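Local coordinates for Vv2_1132 (PDB 5Y9S), which probably regulates transcription as a tetrameric LysR-type regulator, joining a DNA-binding helix-turn-helix domain to a ligand-sensing domain of the periplasmic-binding-protein type, at residues 95-103 with 290-298; 180-190 with 245-256. All coordinates share one frame; numbering follows the deposited sequence.

Both contacts belong to the LysR substrate-binding domain, and both reach the same branched mixed sheet, yet they do not touch: their centres lie 36 Å apart and their nearest atoms about 13 Å. In chain order the 95-103 segment comes first, 180-190 and 245-256 follow, and 290-298 comes last, so interaction 1 brackets interaction 2. Interaction 1 joins the first strand of the domain, 100-105, to its last helix, 292-300. Interaction 2 pairs strands 172-186 and 248-252 edge to edge. Strand 277-286, which pairs with both 153-157 and 172-186, connects the two regions, an arrangement consistent with the two-lobed fold of periplasmic-binding-protein relatives.

Interaction 1 (95-103 with 290-298); sequences LKTDHTVRI and HRAAVDQFW
Arg291, at the N-cap position of helix 292-300, carries the polar half of this contact by gripping Thr100 O with both terminal nitrogens. The acceptor lies 2.7 Å from Arg291 NH2 and 2.9 Å from Arg291 NH1, in the guanidinium plane. Arg291 NH2 also makes a weak bond of 3.1 Å to Asp98 O, which ties the guanidinium to two carbonyls of the 97-100 region, where a type I turn leads into the strand. A bend at chi3 (30°) turns the planar group toward these oxygens.

Leu95 lies over one face of the same guanidinium, its CD2 3.7 Å from Arg291 NE. Arg102 brings a second guanidinium, its plane turned 77° from the first; Asp152 forms salt bridges with both arginines, which would offset their like charges.

The contact sets the first strand of the substrate-binding domain against its last helix, the axes of 100-103 and 292-298 crossing at -65° with a closest approach of 7.9 Å.

Apolar contacts continue along the helix. Val101 CG2 sits 4.0 Å from Ala293 CB, and that methyl also meets the backbone of His99 at CA. One turn later, the Phe297 ring comes from the opposite direction to Ile103, and its CZ approaches Ile103 CD1 to 4.1 Å. Leu153 and Leu130, on the neighbouring strands, also touch Val101 and Phe297.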
loop_
_atom_site.group_PDB
_atom_site.type_symbol
_atom_site.label_atom_id
_atom_site.label_comp_id
_atom_site.label_asym_id
_atom_site.label_seq_id
_atom_site.Cartn_x
_atom_site.Cartn_y
_atom_site.Cartn_z
ATOM N N LEU D 95 -5.996 -26.205 13.054
ATOM C CA LEU D 95 -6.796 -27.055 13.939
ATOM C C LEU D 95 -6.189 -26.981 15.337
ATOM O O LEU D 95 -5.075 -27.466 15.551
ATOM C CB LEU D 95 -6.813 -28.507 13.445
ATOM C CG LEU D 95 -7.757 -29.472 14.165
ATOM C CD1 LEU D 95 -9.170 -28.881 14.238
ATOM C CD2 LEU D 95 -7.780 -30.825 13.485
ATOM N N LYS D 96 -6.897 -26.387 16.293
ATOM C CA LYS D 96 -6.300 -26.228 17.617
ATOM C C LYS D 96 -6.100 -27.573 18.309
ATOM O O LYS D 96 -4.960 -28.004 18.505
ATOM C CB LYS D 96 -7.141 -25.287 18.484
ATOM C CG LYS D 96 -6.937 -23.792 18.164
ATOM C CD LYS D 96 -5.449 -23.410 18.006
ATOM C CE LYS D 96 -4.986 -23.345 16.536
ATOM N NZ LYS D 96 -3.557 -22.960 16.388
ATOM N N THR D 97 -7.185 -28.248 18.673
ATOM C CA THR D 97 -7.103 -29.578 19.253
ATOM C C THR D 97 -7.827 -30.571 18.359
ATOM O O THR D 97 -8.689 -30.207 17.549
ATOM C CB THR D 97 -7.703 -29.624 20.656
ATOM O OG1 THR D 97 -9.123 -29.478 20.565
ATOM C CG2 THR D 97 -7.113 -28.523 21.525
ATOM N N ASP D 98 -7.472 -31.839 18.505
ATOM C CA ASP D 98 -8.081 -32.816 17.621
ATOM C C ASP D 98 -9.489 -33.194 18.053
ATOM O O ASP D 98 -10.108 -34.026 17.386
ATOM C CB ASP D 98 -7.189 -34.058 17.483
ATOM C CG ASP D 98 -6.799 -34.675 18.815
ATOM O OD1 ASP D 98 -7.536 -34.518 19.806
ATOM O OD2 ASP D 98 -5.754 -35.354 18.858
ATOM N N HIS D 99 -10.020 -32.595 19.128
ATOM C CA HIS D 99 -11.438 -32.719 19.465
ATOM C C HIS D 99 -12.201 -31.409 19.247
ATOM O O HIS D 99 -13.308 -31.236 19.779
ATOM C CB HIS D 99 -11.625 -33.218 20.904
ATOM C CG HIS D 99 -11.316 -32.189 21.951
ATOM N ND1 HIS D 99 -10.214 -31.358 21.883
ATOM C CD2 HIS D 99 -11.961 -31.866 23.098
ATOM C CE1 HIS D 99 -10.190 -30.574 22.948
ATOM N NE2 HIS D 99 -11.241 -30.859 23.700
ATOM N N THR D 100 -11.638 -30.485 18.470
ATOM C CA THR D 100 -12.341 -29.265 18.114
ATOM C C THR D 100 -13.106 -29.491 16.818
ATOM O O THR D 100 -12.532 -29.934 15.816
ATOM C CB THR D 100 -11.379 -28.083 17.948
ATOM O OG1 THR D 100 -10.713 -27.802 19.189
ATOM C CG2 THR D 100 -12.142 -26.857 17.503
ATOM N N VAL D 101 -14.398 -29.189 16.847
ATOM C CA VAL D 101 -15.246 -29.202 15.666
ATOM C C VAL D 101 -15.400 -27.757 15.207
ATOM O O VAL D 101 -15.851 -26.899 15.979
ATOM C CB VAL D 101 -16.607 -29.852 15.962
ATOM C CG1 VAL D 101 -17.410 -30.031 14.681
ATOM C CG2 VAL D 101 -16.414 -31.196 16.657
ATOM N N ARG D 102 -14.991 -27.487 13.963
ATOM C CA ARG D 102 -15.009 -26.146 13.379
ATOM C C ARG D 102 -16.312 -25.976 12.609
ATOM O O ARG D 102 -16.617 -26.775 11.720
ATOM C CB ARG D 102 -13.804 -25.931 12.460
ATOM C CG ARG D 102 -12.521 -25.493 13.181
ATOM C CD ARG D 102 -11.241 -25.964 12.463
ATOM N NE ARG D 102 -11.400 -27.259 11.791
ATOM C CZ ARG D 102 -10.618 -27.697 10.804
ATOM N NH1 ARG D 102 -10.837 -28.886 10.259
ATOM N NH2 ARG D 102 -9.619 -26.941 10.349
ATOM N N ILE D 103 -17.087 -24.953 12.963
ATOM C CA ILE D 103 -18.425 -24.762 12.418
ATOM C C ILE D 103 -18.517 -23.351 11.862
ATOM O O ILE D 103 -18.110 -22.392 12.527
ATOM C CB ILE D 103 -19.509 -25.006 13.483
ATOM C CG1 ILE D 103 -19.467 -26.472 13.948
ATOM C CG2 ILE D 103 -20.855 -24.647 12.928
ATOM C CD1 ILE D 103 -20.195 -26.751 15.243
ATOM N N HIS D 290 -12.537 -37.280 7.674
ATOM C CA HIS D 290 -12.906 -38.327 8.621
ATOM C C HIS D 290 -12.191 -38.059 9.942
ATOM O O HIS D 290 -11.212 -38.723 10.282
ATOM C CB HIS D 290 -12.571 -39.724 8.054
ATOM C CG HIS D 290 -13.039 -39.932 6.646
ATOM N ND1 HIS D 290 -12.239 -39.685 5.551
ATOM C CD2 HIS D 290 -14.236 -40.338 6.154
ATOM C CE1 HIS D 290 -12.917 -39.943 4.446
ATOM N NE2 HIS D 290 -14.132 -40.338 4.785
ATOM N N ARG D 291 -12.672 -37.068 10.679
ATOM C CA ARG D 291 -12.255 -36.856 12.055
ATOM C C ARG D 291 -13.349 -37.401 12.961
ATOM O O ARG D 291 -14.538 -37.169 12.715
ATOM C CB ARG D 291 -11.994 -35.373 12.336
ATOM C CG ARG D 291 -11.111 -34.675 11.281
ATOM C CD ARG D 291 -10.756 -33.235 11.671
ATOM N NE ARG D 291 -10.696 -33.113 13.121
ATOM C CZ ARG D 291 -11.304 -32.174 13.834
ATOM N NH1 ARG D 291 -12.018 -31.214 13.243
ATOM N NH2 ARG D 291 -11.186 -32.198 15.150
ATOM N N ALA D 292 -12.951 -38.139 13.994
ATOM C CA ALA D 292 -13.951 -38.758 14.855
ATOM C C ALA D 292 -14.771 -37.717 15.610
ATOM O O ALA D 292 -15.950 -37.955 15.908
ATOM C CB ALA D 292 -13.288 -39.729 15.829
ATOM N N ALA D 293 -14.175 -36.564 15.924
ATOM C CA ALA D 293 -14.955 -35.500 16.539
ATOM C C ALA D 293 -16.050 -35.020 15.593
ATOM O O ALA D 293 -17.196 -34.810 16.007
ATOM C CB ALA D 293 -14.039 -34.348 16.956
ATOM N N VAL D 294 -15.726 -34.876 14.310
ATOM C CA VAL D 294 -16.732 -34.442 13.350
ATOM C C VAL D 294 -17.807 -35.512 13.175
ATOM O O VAL D 294 -19.005 -35.208 13.147
ATOM C CB VAL D 294 -16.064 -34.070 12.016
ATOM C CG1 VAL D 294 -17.102 -33.583 11.026
ATOM C CG2 VAL D 294 -15.027 -33.018 12.255
ATOM N N ASP D 295 -17.405 -36.780 13.082
ATOM C CA ASP D 295 -18.393 -37.849 12.956
ATOM C C ASP D 295 -19.285 -37.921 14.191
ATOM O O ASP D 295 -20.515 -37.976 14.074
ATOM C CB ASP D 295 -17.700 -39.185 12.700
ATOM C CG ASP D 295 -17.696 -39.556 11.226
ATOM O OD1 ASP D 295 -18.805 -39.656 10.639
ATOM O OD2 ASP D 295 -16.590 -39.721 10.658
ATOM N N GLN D 296 -18.691 -37.895 15.387
ATOM C CA GLN D 296 -19.521 -37.942 16.589
ATOM C C GLN D 296 -20.560 -36.831 16.567
ATOM O O GLN D 296 -21.723 -37.049 16.928
ATOM C CB GLN D 296 -18.660 -37.837 17.845
ATOM C CG GLN D 296 -17.860 -39.080 18.178
ATOM C CD GLN D 296 -16.916 -38.850 19.345
ATOM O OE1 GLN D 296 -16.719 -37.717 19.779
ATOM N NE2 GLN D 296 -16.329 -39.924 19.857
ATOM N N PHE D 297 -20.164 -35.637 16.115
ATOM C CA PHE D 297 -21.115 -34.540 15.976
ATOM C C PHE D 297 -22.162 -34.850 14.917
ATOM O O PHE D 297 -23.366 -34.695 15.153
ATOM C CB PHE D 297 -20.381 -33.250 15.621
ATOM C CG PHE D 297 -21.221 -32.015 15.794
ATOM C CD1 PHE D 297 -22.197 -31.689 14.868
ATOM C CD2 PHE D 297 -21.043 -31.187 16.892
ATOM C CE1 PHE D 297 -22.971 -30.558 15.027
ATOM C CE2 PHE D 297 -21.815 -30.055 17.054
ATOM C CZ PHE D 297 -22.781 -29.745 16.121
ATOM N N TRP D 298 -21.713 -35.269 13.731
ATOM C CA TRP D 298 -22.635 -35.494 12.621
ATOM C C TRP D 298 -23.631 -36.604 12.942
ATOM O O TRP D 298 -24.837 -36.451 12.713
ATOM C CB TRP D 298 -21.842 -35.815 11.356
ATOM C CG TRP D 298 -22.672 -36.074 10.160
ATOM C CD1 TRP D 298 -23.310 -37.237 9.840
ATOM C CD2 TRP D 298 -22.960 -35.153 9.099
ATOM N NE1 TRP D 298 -23.976 -37.099 8.647
ATOM C CE2 TRP D 298 -23.780 -35.828 8.172
ATOM C CE3 TRP D 298 -22.601 -33.827 8.841
ATOM C CZ2 TRP D 298 -24.250 -35.218 7.003
ATOM C CZ3 TRP D 298 -23.067 -33.220 7.678
ATOM C CH2 TRP D 298 -23.886 -33.917 6.777
#

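Interaction 2 (180-190 with 245-256); sequences EKVVPVVAPRL and GAGVAWVPMHVI
An antiparallel ladder between strands 172-186 and 248-252 forms this contact within the mixed sheet of the substrate-binding domain. Val183 and Val251 make a hydrogen-bonded pair, as do Val185 and Ala249; all four N-H...O bonds are nearly straight. The ladder continues past Pro252, where Met253 N donates to Lys181 O at 3.0 Å. At the other end the direct bonds give way to a water that accepts from Ala187 N and donates to Gly247 O.

Pro184 and Trp250 form a non-hydrogen-bonded pair whose side chains share one face of the sheet. Pro184 CB lies over the six-membered ring of Trp250, 3.5 Å from its centroid and 22° off the normal, a CH-pi contact. On the same face the Val182 side chain lies alongside Pro252, its CG2 against CG. The other face carries Val183, Val185 and Val251: Val185 CG1 meets Ile256 CD1 tip to tip at 3.5 Å, while the Val185 and Val251 side chains cross at about a right angle, touching through their CG2 methyls.

Just past the end of strand 248-252, His254 meets the carboxylate of Glu180, which binds it through both oxygens. His254 ND1 donates to the syn lone pair of Glu180 OE1 at 2.6 Å, and His254 N makes a weak bond of 2.7 Å to Glu180 OE2. With chi1 at 64°, Glu180 CG sits between its backbone N and carbonyl carbon, and the extended chain beyond it carries the carboxylate nearly into the imidazole plane (26° apart). Asn112 takes the second ring nitrogen, His254 NE2, so both ring nitrogens are engaged.

Strand 199-205 runs parallel along the far edge of 248-252, strands 266-267 and 277-286 pair with 172-186, and helix 235-243 packs against Pro252 and Ile256.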
loop_
_atom_site.group_PDB
_atom_site.type_symbol
_atom_site.label_atom_id
_atom_site.label_comp_id
_atom_site.label_asym_id
_atom_site.label_seq_id
_atom_site.Cartn_x
_atom_site.Cartn_y
_atom_site.Cartn_z
ATOM N N GLU D 180 -39.204 -26.402 8.612
ATOM C CA GLU D 180 -40.117 -25.556 9.367
ATOM C C GLU D 180 -40.701 -24.534 8.407
ATOM O O GLU D 180 -40.484 -24.603 7.193
ATOM C CB GLU D 180 -39.401 -24.869 10.535
ATOM C CG GLU D 180 -38.320 -23.896 10.081
ATOM C CD GLU D 180 -37.647 -23.162 11.239
ATOM O OE1 GLU D 180 -36.524 -22.629 11.052
ATOM O OE2 GLU D 180 -38.233 -23.122 12.341
ATOM N N LYS D 181 -41.435 -23.574 8.951
ATOM C CA LYS D 181 -42.031 -22.518 8.154
ATOM C C LYS D 181 -41.509 -21.163 8.617
ATOM O O LYS D 181 -41.060 -20.994 9.762
ATOM C CB LYS D 181 -43.565 -22.555 8.238
ATOM C CG LYS D 181 -44.206 -23.951 8.034
ATOM C CD LYS D 181 -44.490 -24.247 6.554
ATOM C CE LYS D 181 -45.655 -25.225 6.365
ATOM N NZ LYS D 181 -46.800 -24.585 5.645
ATOM N N VAL D 182 -41.541 -20.210 7.701
ATOM C CA VAL D 182 -41.318 -18.811 8.012
ATOM C C VAL D 182 -42.690 -18.168 8.168
ATOM O O VAL D 182 -43.473 -18.128 7.217
ATOM C CB VAL D 182 -40.491 -18.119 6.920
ATOM C CG1 VAL D 182 -40.520 -16.624 7.128
ATOM C CG2 VAL D 182 -39.051 -18.662 6.914
ATOM N N VAL D 183 -43.004 -17.690 9.366
ATOM C CA VAL D 183 -44.384 -17.293 9.666
ATOM C C VAL D 183 -44.488 -15.813 9.987
ATOM O O VAL D 183 -43.535 -15.221 10.503
ATOM C CB VAL D 183 -44.953 -18.124 10.818
ATOM C CG1 VAL D 183 -44.876 -19.608 10.454
ATOM C CG2 VAL D 183 -44.213 -17.806 12.127
ATOM N N PRO D 184 -45.608 -15.169 9.673
ATOM C CA PRO D 184 -45.790 -13.766 10.068
ATOM C C PRO D 184 -46.202 -13.695 11.533
ATOM O O PRO D 184 -47.123 -14.396 11.960
ATOM C CB PRO D 184 -46.908 -13.280 9.146
ATOM C CG PRO D 184 -47.728 -14.528 8.891
ATOM C CD PRO D 184 -46.754 -15.688 8.901
ATOM N N VAL D 185 -45.507 -12.860 12.305
ATOM C CA VAL D 185 -45.788 -12.688 13.725
ATOM C C VAL D 185 -46.043 -11.220 14.029
ATOM O O VAL D 185 -45.607 -10.322 13.300
ATOM C CB VAL D 185 -44.646 -13.200 14.626
ATOM C CG1 VAL D 185 -44.528 -14.728 14.531
ATOM C CG2 VAL D 185 -43.340 -12.472 14.281
ATOM N N VAL D 186 -46.735 -10.992 15.150
ATOM C CA VAL D 186 -47.154 -9.655 15.556
ATOM C C VAL D 186 -47.348 -9.648 17.064
ATOM O O VAL D 186 -47.663 -10.676 17.669
ATOM C CB VAL D 186 -48.447 -9.232 14.809
ATOM C CG1 VAL D 186 -49.616 -10.054 15.259
ATOM C CG2 VAL D 186 -48.719 -7.757 14.998
ATOM N N ALA D 187 -47.156 -8.480 17.674
ATOM C CA ALA D 187 -47.430 -8.352 19.096
ATOM C C ALA D 187 -48.933 -8.504 19.335
ATOM O O ALA D 187 -49.740 -8.104 18.490
ATOM C CB ALA D 187 -46.927 -7.006 19.629
ATOM N N PRO D 188 -49.338 -9.113 20.452
ATOM C CA PRO D 188 -50.774 -9.377 20.654
ATOM C C PRO D 188 -51.639 -8.133 20.601
ATOM O O PRO D 188 -52.767 -8.191 20.096
ATOM C CB PRO D 188 -50.807 -10.036 22.038
ATOM C CG PRO D 188 -49.467 -10.694 22.157
ATOM C CD PRO D 188 -48.508 -9.750 21.489
ATOM N N ARG D 189 -51.143 -6.998 21.092
ATOM C CA ARG D 189 -51.999 -5.817 21.132
ATOM C C ARG D 189 -52.404 -5.365 19.728
ATOM O O ARG D 189 -53.539 -4.917 19.523
ATOM C CB ARG D 189 -51.297 -4.707 21.914
ATOM C CG ARG D 189 -50.625 -3.673 21.076
ATOM C CD ARG D 189 -49.376 -3.146 21.744
ATOM N NE ARG D 189 -48.861 -2.021 20.982
ATOM C CZ ARG D 189 -47.613 -1.582 21.059
ATOM N NH1 ARG D 189 -47.228 -0.550 20.312
ATOM N NH2 ARG D 189 -46.753 -2.175 21.884
ATOM N N LEU D 190 -51.519 -5.543 18.746
ATOM C CA LEU D 190 -51.724 -5.136 17.364
ATOM C C LEU D 190 -52.578 -6.099 16.550
ATOM O O LEU D 190 -52.875 -5.788 15.388
ATOM C CB LEU D 190 -50.380 -5.002 16.668
ATOM C CG LEU D 190 -49.870 -3.595 16.428
ATOM C CD1 LEU D 190 -48.631 -3.671 15.584
ATOM C CD2 LEU D 190 -50.943 -2.806 15.727
ATOM N N GLY D 245 -44.377 -4.176 19.021
ATOM C CA GLY D 245 -45.514 -3.701 18.256
ATOM C C GLY D 245 -45.187 -2.795 17.089
ATOM O O GLY D 245 -46.075 -2.085 16.614
ATOM N N ALA D 246 -43.941 -2.799 16.601
ATOM C CA ALA D 246 -43.584 -1.931 15.495
ATOM C C ALA D 246 -44.140 -2.405 14.156
ATOM O O ALA D 246 -44.017 -1.685 13.159
ATOM C CB ALA D 246 -42.068 -1.803 15.428
ATOM N N GLY D 247 -44.773 -3.565 14.100
ATOM C CA GLY D 247 -45.307 -4.059 12.853
ATOM C C GLY D 247 -45.201 -5.569 12.794
ATOM O O GLY D 247 -44.870 -6.228 13.777
ATOM N N VAL D 248 -45.474 -6.097 11.603
ATOM C CA VAL D 248 -45.500 -7.531 11.358
ATOM C C VAL D 248 -44.187 -7.944 10.700
ATOM O O VAL D 248 -43.667 -7.249 9.815
ATOM C CB VAL D 248 -46.726 -7.903 10.496
ATOM C CG1 VAL D 248 -46.723 -7.117 9.215
ATOM C CG2 VAL D 248 -46.777 -9.396 10.212
ATOM N N ALA D 249 -43.624 -9.051 11.174
ATOM C CA ALA D 249 -42.403 -9.642 10.638
ATOM C C ALA D 249 -42.667 -11.086 10.231
ATOM O O ALA D 249 -43.427 -11.800 10.899
ATOM C CB ALA D 249 -41.273 -9.596 11.675
ATOM N N TRP D 250 -42.057 -11.506 9.120
ATOM C CA TRP D 250 -42.001 -12.916 8.737
ATOM C C TRP D 250 -40.678 -13.478 9.249
ATOM O O TRP D 250 -39.603 -12.991 8.875
ATOM C CB TRP D 250 -42.126 -13.099 7.216
ATOM C CG TRP D 250 -43.576 -13.278 6.725
ATOM C CD1 TRP D 250 -44.186 -14.447 6.340
ATOM C CD2 TRP D 250 -44.570 -12.253 6.595
ATOM N NE1 TRP D 250 -45.496 -14.203 5.993
ATOM C CE2 TRP D 250 -45.750 -12.863 6.129
ATOM C CE3 TRP D 250 -44.574 -10.876 6.830
ATOM C CZ2 TRP D 250 -46.923 -12.144 5.895
ATOM C CZ3 TRP D 250 -45.745 -10.155 6.590
ATOM C CH2 TRP D 250 -46.895 -10.789 6.137
ATOM N N VAL D 251 -40.759 -14.476 10.126
ATOM C CA VAL D 251 -39.576 -15.023 10.794
ATOM C C VAL D 251 -39.701 -16.532 10.882
ATOM O O VAL D 251 -40.800 -17.099 10.969
ATOM C CB VAL D 251 -39.393 -14.448 12.217
ATOM C CG1 VAL D 251 -39.128 -12.955 12.174
ATOM C CG2 VAL D 251 -40.606 -14.787 13.105
ATOM N N PRO D 252 -38.563 -17.212 10.861
ATOM C CA PRO D 252 -38.569 -18.671 11.002
ATOM C C PRO D 252 -39.112 -19.078 12.362
ATOM O O PRO D 252 -38.868 -18.409 13.365
ATOM C CB PRO D 252 -37.088 -19.043 10.854
ATOM C CG PRO D 252 -36.507 -17.933 10.061
ATOM C CD PRO D 252 -37.247 -16.694 10.464
ATOM N N MET D 253 -39.860 -20.186 12.382
ATOM C CA MET D 253 -40.406 -20.664 13.649
ATOM C C MET D 253 -39.324 -20.835 14.700
ATOM O O MET D 253 -39.542 -20.508 15.863
ATOM C CB MET D 253 -41.154 -21.999 13.476
ATOM C CG MET D 253 -42.576 -21.894 12.967
ATOM S SD MET D 253 -43.652 -21.192 14.216
ATOM C CE MET D 253 -43.565 -22.353 15.555
ATOM N N HIS D 254 -38.146 -21.338 14.321
ATOM C CA HIS D 254 -37.190 -21.717 15.361
ATOM C C HIS D 254 -36.635 -20.518 16.125
ATOM O O HIS D 254 -36.045 -20.695 17.200
ATOM C CB HIS D 254 -36.039 -22.542 14.765
ATOM C CG HIS D 254 -34.985 -21.724 14.094
ATOM N ND1 HIS D 254 -35.000 -21.446 12.745
ATOM C CD2 HIS D 254 -33.881 -21.121 14.592
ATOM C CE1 HIS D 254 -33.943 -20.710 12.437
ATOM N NE2 HIS D 254 -33.252 -20.493 13.543
ATOM N N VAL D 255 -36.832 -19.303 15.607
ATOM C CA VAL D 255 -36.346 -18.106 16.285
ATOM C C VAL D 255 -37.322 -17.593 17.338
ATOM O O VAL D 255 -36.916 -16.816 18.211
ATOM C CB VAL D 255 -36.019 -17.037 15.220
ATOM C CG1 VAL D 255 -35.647 -15.721 15.841
ATOM C CG2 VAL D 255 -34.873 -17.525 14.343
ATOM N N ILE D 256 -38.576 -18.058 17.338
ATOM C CA ILE D 256 -39.608 -17.486 18.193
ATOM C C ILE D 256 -40.218 -18.511 19.141
ATOM O O ILE D 256 -41.293 -18.270 19.692
ATOM C CB ILE D 256 -40.715 -16.826 17.351
ATOM C CG1 ILE D 256 -41.243 -17.836 16.339
ATOM C CG2 ILE D 256 -40.184 -15.622 16.638
ATOM C CD1 ILE D 256 -42.519 -17.415 15.618
HETATM O O HOH W 1 -45.750 -6.146 16.381
#